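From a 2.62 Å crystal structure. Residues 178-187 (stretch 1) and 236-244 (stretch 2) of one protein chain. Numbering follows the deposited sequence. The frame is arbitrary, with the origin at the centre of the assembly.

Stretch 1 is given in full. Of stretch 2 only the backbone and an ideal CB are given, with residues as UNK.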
# COMPACT_ATOMS: atom_id res chain seq x y z
N SER A 178 -1.51 4.10 4.15
CA SER A 178 -1.99 5.34 3.53
C SER A 178 -2.92 5.00 2.35
O SER A 178 -3.85 4.22 2.54
CB SER A 178 -0.79 6.20 3.12
OG SER A 178 -1.18 7.55 2.94
N MET A 179 -2.67 5.54 1.14
CA MET A 179 -3.41 5.10 -0.07
C MET A 179 -3.34 3.59 -0.28
O MET A 179 -4.25 3.00 -0.82
CB MET A 179 -2.88 5.80 -1.32
CG MET A 179 -3.48 5.34 -2.66
SD MET A 179 -2.99 6.42 -4.04
CE MET A 179 -1.56 5.52 -4.62
N GLY A 180 -2.23 2.99 0.14
CA GLY A 180 -2.12 1.53 0.26
C GLY A 180 -3.23 0.92 1.10
O GLY A 180 -3.67 -0.20 0.83
N GLY A 181 -3.70 1.65 2.10
CA GLY A 181 -4.86 1.24 2.92
C GLY A 181 -6.04 0.65 2.14
O GLY A 181 -6.28 -0.55 2.22
N PRO A 182 -6.78 1.49 1.39
CA PRO A 182 -7.90 1.03 0.56
C PRO A 182 -7.50 0.04 -0.53
O PRO A 182 -8.28 -0.85 -0.88
CB PRO A 182 -8.41 2.33 -0.08
CG PRO A 182 -7.25 3.26 -0.03
CD PRO A 182 -6.53 2.93 1.23
N ILE A 183 -6.29 0.18 -1.08
CA ILE A 183 -5.82 -0.78 -2.07
C ILE A 183 -5.69 -2.16 -1.44
O ILE A 183 -6.16 -3.16 -1.99
CB ILE A 183 -4.46 -0.38 -2.67
CG1 ILE A 183 -4.59 0.93 -3.44
CG2 ILE A 183 -3.97 -1.48 -3.60
CD1 ILE A 183 -3.26 1.61 -3.72
N ALA A 184 -5.02 -2.19 -0.30
CA ALA A 184 -4.85 -3.41 0.47
C ALA A 184 -6.20 -4.05 0.78
O ALA A 184 -6.35 -5.27 0.76
CB ALA A 184 -4.09 -3.11 1.75
N ALA A 185 -7.20 -3.22 1.05
CA ALA A 185 -8.55 -3.72 1.30
C ALA A 185 -9.08 -4.47 0.10
O ALA A 185 -9.58 -5.57 0.25
CB ALA A 185 -9.49 -2.59 1.70
N ASP A 186 -8.94 -3.90 -1.10
CA ASP A 186 -9.41 -4.60 -2.32
C ASP A 186 -8.66 -5.92 -2.55
O ASP A 186 -9.29 -6.93 -2.90
CB ASP A 186 -9.32 -3.70 -3.57
CG ASP A 186 -10.27 -4.15 -4.69
OD1 ASP A 186 -10.53 -5.37 -4.84
OD2 ASP A 186 -10.77 -3.28 -5.43
N LEU A 187 -7.35 -5.93 -2.34
CA LEU A 187 -6.61 -7.18 -2.44
C LEU A 187 -7.18 -8.19 -1.46
O LEU A 187 -7.54 -9.31 -1.83
CB LEU A 187 -5.12 -6.97 -2.18
CG LEU A 187 -4.24 -8.19 -2.47
CD1 LEU A 187 -4.29 -8.58 -3.93
CD2 LEU A 187 -2.80 -7.93 -2.07
N UNK A 236 -13.85 6.58 -4.83
CA UNK A 236 -12.49 6.20 -5.18
C UNK A 236 -11.64 5.94 -3.92
O UNK A 236 -11.56 6.79 -3.01
CB UNK A 236 -11.85 7.29 -6.04
N UNK A 237 -11.02 4.76 -3.88
CA UNK A 237 -10.19 4.35 -2.76
C UNK A 237 -10.93 4.44 -1.42
O UNK A 237 -10.35 4.86 -0.41
CB UNK A 237 -8.92 5.21 -2.71
N UNK A 238 -12.21 4.06 -1.41
CA UNK A 238 -12.95 3.93 -0.16
C UNK A 238 -12.64 2.58 0.49
O UNK A 238 -12.84 1.53 -0.13
CB UNK A 238 -14.45 4.08 -0.40
N UNK A 239 -12.12 2.62 1.72
CA UNK A 239 -11.80 1.39 2.48
C UNK A 239 -13.06 0.54 2.68
O UNK A 239 -13.06 -0.67 2.45
CB UNK A 239 -11.18 1.74 3.84
N UNK A 240 -14.10 1.21 3.17
CA UNK A 240 -15.45 0.64 3.34
C UNK A 240 -15.93 -0.10 2.08
O UNK A 240 -16.21 -1.31 2.12
CB UNK A 240 -16.44 1.75 3.69
N UNK A 241 -15.97 0.63 0.96
CA UNK A 241 -16.43 0.10 -0.33
C UNK A 241 -15.57 -1.07 -0.79
O UNK A 241 -16.10 -2.12 -1.18
CB UNK A 241 -16.42 1.20 -1.39
N UNK A 242 -14.25 -0.91 -0.71
CA UNK A 242 -13.31 -1.96 -1.10
C UNK A 242 -13.33 -3.18 -0.15
O UNK A 242 -12.75 -4.23 -0.46
CB UNK A 242 -11.90 -1.38 -1.16
N UNK A 243 -13.94 -3.04 1.03
CA UNK A 243 -13.97 -4.14 2.03
C UNK A 243 -15.19 -5.04 1.89
O UNK A 243 -15.19 -6.17 2.40
CB UNK A 243 -13.94 -3.56 3.45
N UNK A 244 -16.24 -4.52 1.24
CA UNK A 244 -17.54 -5.20 1.14
C UNK A 244 -17.39 -6.53 0.44
O UNK A 244 -17.03 -6.58 -0.72
CB UNK A 244 -18.56 -4.33 0.40

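Position 236 has an extended backbone, and its ideal CB finds nothing of stretch 1 within 5.5 Å. Almost any side chain would do; the deposited residue is Gln236, which makes no contact here.

Position 237 is more demanding. Its phi/psi of 54/40 lies in the left-handed region, where glycine, asparagine and aspartate are most at ease, yet the surroundings argue for something apolar. CA-to-CB runs sideways, with the ideal CB 3.7 Å from Pro182 CG, and beyond lie the side chains of Met179 and Ile183. A leucine, methionine or aromatic residue could exploit them. The residue is Phe237, chi1 m. Its ring takes Met179 over one face, the SD atom of Met179 standing 4.5 Å from the centroid of the Phe237 ring and 23° off its normal, while Ile183 CG1 approaches Phe237 CE1 at the edge, 4.2 Å away.

At 238 the CB points away from stretch 1, and the backbone is about to turn into a helix. Serine, threonine, aspartate or asparagine would suit, each able to accept from a free backbone NH. Ser238 does this: its OG accepts from the backbone N of residue 241 at 3.1 Å, a capping bond.

Position 239 lies beside Pro182, the two CA atoms 4.4 Å apart. The ideal CB is 4.7 Å from Pro182 CA and 5.1 Å from Ala185 CB, so a compact apolar side chain such as alanine, valine or isoleucine fits. Val239, chi1 t, sets CG2 4.1 Å from Pro182 CB.

Positions 240 and 241 meet no part of stretch 1, and polar residues are acceptable at both. They are Glu240 and Lys241.

At 242 the CA-to-CB bond points toward stretch 1. Its ideal CB is 3.9 Å from Ala185 CB and 3.7 Å from Pro182 O, a carbonyl that already accepts from Asp186 N. Alanine or serine would fit, but a short side chain with a donor could also use the carbonyl. Asn242, chi1 m, gives a weak hydrogen bond from ND2 to Pro182 O, 3.0 Å long with an angle of 130°; ND2 also lies 3.7 Å from Asp186 CB.

At 243 the CB leaves sideways, 4.9 Å from Ala185 CB. A branched or flexible apolar side chain could reach back to that methyl. Leu243 does, its CG 4.0 Å from Ala185 CB; the two helices run within 10° of parallel, 8.0 Å apart at the closest approach of their axes.

Position 244 is out of reach of stretch 1, which sets no demand on it; the residue is Lys244.

Stretch 2 (236-244) QFSVEKNLK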
# COMPACT_ATOMS: atom_id res chain seq x y z
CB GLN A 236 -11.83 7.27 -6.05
CG GLN A 236 -12.61 7.56 -7.32
CD GLN A 236 -11.73 7.94 -8.50
OE1 GLN A 236 -11.99 8.93 -9.18
NE2 GLN A 236 -10.71 7.12 -8.78
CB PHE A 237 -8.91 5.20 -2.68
CG PHE A 237 -8.07 5.19 -3.93
CD1 PHE A 237 -7.23 4.13 -4.22
CD2 PHE A 237 -8.05 6.30 -4.76
CE1 PHE A 237 -6.43 4.14 -5.35
CE2 PHE A 237 -7.25 6.33 -5.89
CZ PHE A 237 -6.43 5.25 -6.18
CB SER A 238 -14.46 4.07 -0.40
OG SER A 238 -15.20 3.62 0.73
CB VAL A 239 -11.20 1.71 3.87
CG1 VAL A 239 -11.05 0.45 4.71
CG2 VAL A 239 -9.86 2.40 3.73
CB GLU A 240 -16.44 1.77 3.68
CG GLU A 240 -17.50 1.43 4.71
CD GLU A 240 -18.25 2.65 5.21
OE1 GLU A 240 -17.64 3.75 5.28
OE2 GLU A 240 -19.46 2.53 5.52
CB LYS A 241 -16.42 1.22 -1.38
CG LYS A 241 -16.92 0.82 -2.77
CD LYS A 241 -17.30 2.06 -3.58
CE LYS A 241 -17.00 1.91 -5.06
NZ LYS A 241 -17.78 0.82 -5.70
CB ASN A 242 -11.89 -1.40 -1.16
CG ASN A 242 -11.70 -0.35 -2.25
OD1 ASN A 242 -12.60 0.45 -2.55
ND2 ASN A 242 -10.50 -0.30 -2.80
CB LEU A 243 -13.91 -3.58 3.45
CG LEU A 243 -12.54 -3.42 4.11
CD1 LEU A 243 -12.70 -2.80 5.50
CD2 LEU A 243 -11.81 -4.75 4.19
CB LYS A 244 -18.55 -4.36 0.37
CG LYS A 244 -19.04 -3.14 1.12
CD LYS A 244 -20.20 -2.45 0.39
CE LYS A 244 -21.53 -3.14 0.64
NZ LYS A 244 -22.61 -2.16 0.96
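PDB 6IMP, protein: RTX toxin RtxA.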